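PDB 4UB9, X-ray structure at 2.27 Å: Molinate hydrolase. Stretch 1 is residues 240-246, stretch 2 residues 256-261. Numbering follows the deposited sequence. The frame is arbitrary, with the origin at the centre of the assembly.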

# COMPACT_ATOMS: atom_id res chain seq x y z
N LYS A 240 28.06 1.63 -18.00
CA LYS A 240 27.38 0.40 -17.55
C LYS A 240 25.97 0.40 -18.13
O LYS A 240 25.24 1.38 -17.98
CB LYS A 240 27.32 0.29 -16.02
CG LYS A 240 26.67 -1.00 -15.55
CD LYS A 240 27.00 -1.39 -14.12
CE LYS A 240 25.94 -1.05 -13.11
NZ LYS A 240 25.84 -2.05 -11.99
N ILE A 241 25.62 -0.70 -18.76
CA ILE A 241 24.37 -0.80 -19.46
C ILE A 241 23.46 -1.76 -18.71
O ILE A 241 23.84 -2.87 -18.40
CB ILE A 241 24.50 -1.43 -20.88
CG1 ILE A 241 25.51 -0.74 -21.78
CG2 ILE A 241 23.14 -1.47 -21.57
CD1 ILE A 241 25.26 0.72 -21.90
N ALA A 242 22.22 -1.35 -18.53
CA ALA A 242 21.20 -2.25 -17.99
C ALA A 242 20.70 -3.22 -19.04
O ALA A 242 19.71 -2.97 -19.68
CB ALA A 242 20.01 -1.47 -17.47
N VAL A 243 21.42 -4.32 -19.21
CA VAL A 243 21.06 -5.30 -20.21
C VAL A 243 19.72 -5.92 -19.83
O VAL A 243 18.82 -6.05 -20.67
CB VAL A 243 22.10 -6.41 -20.28
CG1 VAL A 243 21.60 -7.57 -21.14
CG2 VAL A 243 23.39 -5.85 -20.80
N THR A 244 19.60 -6.29 -18.55
CA THR A 244 18.31 -6.69 -17.99
C THR A 244 17.76 -5.62 -17.08
O THR A 244 18.37 -4.59 -16.85
CB THR A 244 18.39 -8.02 -17.21
OG1 THR A 244 19.25 -7.85 -16.10
CG2 THR A 244 18.88 -9.14 -18.10
N ASP A 245 16.59 -5.90 -16.55
CA ASP A 245 15.85 -4.97 -15.71
C ASP A 245 16.41 -4.90 -14.29
O ASP A 245 17.26 -5.70 -13.91
CB ASP A 245 14.40 -5.43 -15.59
CG ASP A 245 14.28 -6.71 -14.76
OD1 ASP A 245 14.67 -7.80 -15.26
OD2 ASP A 245 13.88 -6.61 -13.58
N HIS A 246 15.87 -3.95 -13.52
CA HIS A 246 16.28 -3.70 -12.16
C HIS A 246 15.05 -3.66 -11.25
O HIS A 246 14.94 -2.81 -10.38
CB HIS A 246 17.02 -2.38 -12.10
CG HIS A 246 17.76 -2.15 -10.82
ND1 HIS A 246 17.14 -1.68 -9.69
CD2 HIS A 246 19.07 -2.27 -10.51
CE1 HIS A 246 18.03 -1.57 -8.72
NE2 HIS A 246 19.21 -1.90 -9.20
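Stretch 2 256-261: PYFTFS

Two chain segments need not form a sheet to be matched in register; they can be paired through a single bridge with polar side chains beside it. Molinate hydrolase offers a compact example. Stretch 1 enters as a strand at Lys240 and Ile241 and continues into a loop, while stretch 2, although largely extended, has no regular secondary structure. The two run antiparallel: Asp245 lies beside Tyr257, Thr244 beside Phe258, and Val243 beside Thr259. The bridge is centred on Thr244 and Phe258, whose CA atoms are 4.3 Å apart.

Backbone hydrogen bonds flank this pair. Thr259 N donates to Val243 O at 3.0 Å in a nearly straight line (167°), whereas Asp245 N reaches Tyr257 O at 3.1 Å with a more bent geometry (139°). The CA-H...O contact between Thr244 CA and Tyr257 O is close, 3.1 Å, but far from linear, with an angle of 122° at the hydrogen. Val243 O also receives a hydrogen bond from a water at 2.6 Å, and that water accepts one from Phe260 N at 2.9 Å, so a solvent molecule extends the connection beyond the direct bonds.

Side-chain conformations complete the match. Asp245 leaves its backbone sideways, but its p rotamer (chi1 70°) brings the carboxylate closer to stretch 2, where Asp245 OD1 accepts a hydrogen bond from Tyr257 N at 2.8 Å. Asp245 thus grips one residue twice, its own N donating to the carbonyl and its side chain receiving from the amide. Asp245 OD1 also lies at the edge of the Tyr257 ring, near its plane, and 3.3 Å from Pro256 CA. The other carboxylate oxygen, OD2, is hydrogen-bonded to a residue just outside the stretches.

Thr259 provides the counterpart from stretch 2. Its CA-to-CB bond points toward stretch 1, and with chi1 at -60° (m) Thr259 OG1 donates to Ala242 O at 2.8 Å. Backbone amide and side-chain hydroxyl of one residue therefore engage consecutive carbonyls, those of Val243 and Ala242.

The apolar side chains add two van der Waals contacts. Val243 and Phe258 both direct their CA-to-CB bonds away from the opposing stretch, yet the t rotamer of Val243 and the m rotamer of Phe258 leave Val243 CG1 4.0 Å from Phe258 CE2. Phe260 starts sideways, but its ring end comes nearer, placing Phe260 CE2 4.2 Å from Ile241 CG2. The principle is economical: the bridge marks the register, polar side chains secure its neighbours, and the rings of Phe258 and Phe260 touch Val243 and Ile241, respectively.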

# COMPACT_ATOMS: atom_id res chain seq x y z
N PRO A 256 12.89 -11.92 -14.77
CA PRO A 256 13.67 -10.92 -15.45
C PRO A 256 13.24 -10.61 -16.88
O PRO A 256 12.58 -11.42 -17.56
CB PRO A 256 15.07 -11.54 -15.46
CG PRO A 256 14.78 -12.99 -15.66
CD PRO A 256 13.55 -13.24 -14.80
N TYR A 257 13.62 -9.42 -17.29
CA TYR A 257 13.32 -8.87 -18.63
C TYR A 257 14.59 -8.32 -19.24
O TYR A 257 15.61 -8.11 -18.56
CB TYR A 257 12.39 -7.69 -18.50
CG TYR A 257 11.04 -8.00 -17.94
CD1 TYR A 257 9.99 -8.38 -18.76
CD2 TYR A 257 10.78 -7.86 -16.58
CE1 TYR A 257 8.73 -8.65 -18.22
CE2 TYR A 257 9.52 -8.11 -16.05
CZ TYR A 257 8.51 -8.53 -16.87
OH TYR A 257 7.27 -8.75 -16.35
N PHE A 258 14.54 -8.10 -20.54
CA PHE A 258 15.56 -7.30 -21.23
C PHE A 258 15.11 -5.87 -21.34
O PHE A 258 13.97 -5.58 -21.64
CB PHE A 258 15.86 -7.88 -22.61
CG PHE A 258 16.80 -9.03 -22.57
CD1 PHE A 258 16.38 -10.26 -22.12
CD2 PHE A 258 18.11 -8.89 -23.02
CE1 PHE A 258 17.24 -11.33 -22.09
CE2 PHE A 258 18.99 -9.94 -22.97
CZ PHE A 258 18.56 -11.16 -22.49
N THR A 259 16.02 -4.97 -21.08
CA THR A 259 15.70 -3.52 -21.17
C THR A 259 15.53 -3.01 -22.59
O THR A 259 14.72 -2.10 -22.86
CB THR A 259 16.84 -2.71 -20.49
OG1 THR A 259 16.92 -3.11 -19.14
CG2 THR A 259 16.59 -1.22 -20.55
N PHE A 260 16.34 -3.57 -23.47
CA PHE A 260 16.50 -3.09 -24.86
C PHE A 260 16.37 -4.22 -25.86
O PHE A 260 16.67 -5.37 -25.55
CB PHE A 260 17.90 -2.49 -25.05
CG PHE A 260 18.15 -1.22 -24.26
CD1 PHE A 260 17.41 -0.08 -24.48
CD2 PHE A 260 19.11 -1.19 -23.27
CE1 PHE A 260 17.64 1.06 -23.75
CE2 PHE A 260 19.32 -0.06 -22.53
CZ PHE A 260 18.58 1.06 -22.77
N SER A 261 15.97 -3.87 -27.09
CA SER A 261 16.13 -4.80 -28.23
C SER A 261 17.59 -5.00 -28.53
O SER A 261 18.43 -4.15 -28.20
CB SER A 261 15.46 -4.27 -29.50
OG SER A 261 16.13 -3.12 -29.98
O HOH W 1 18.79 -5.11 -23.13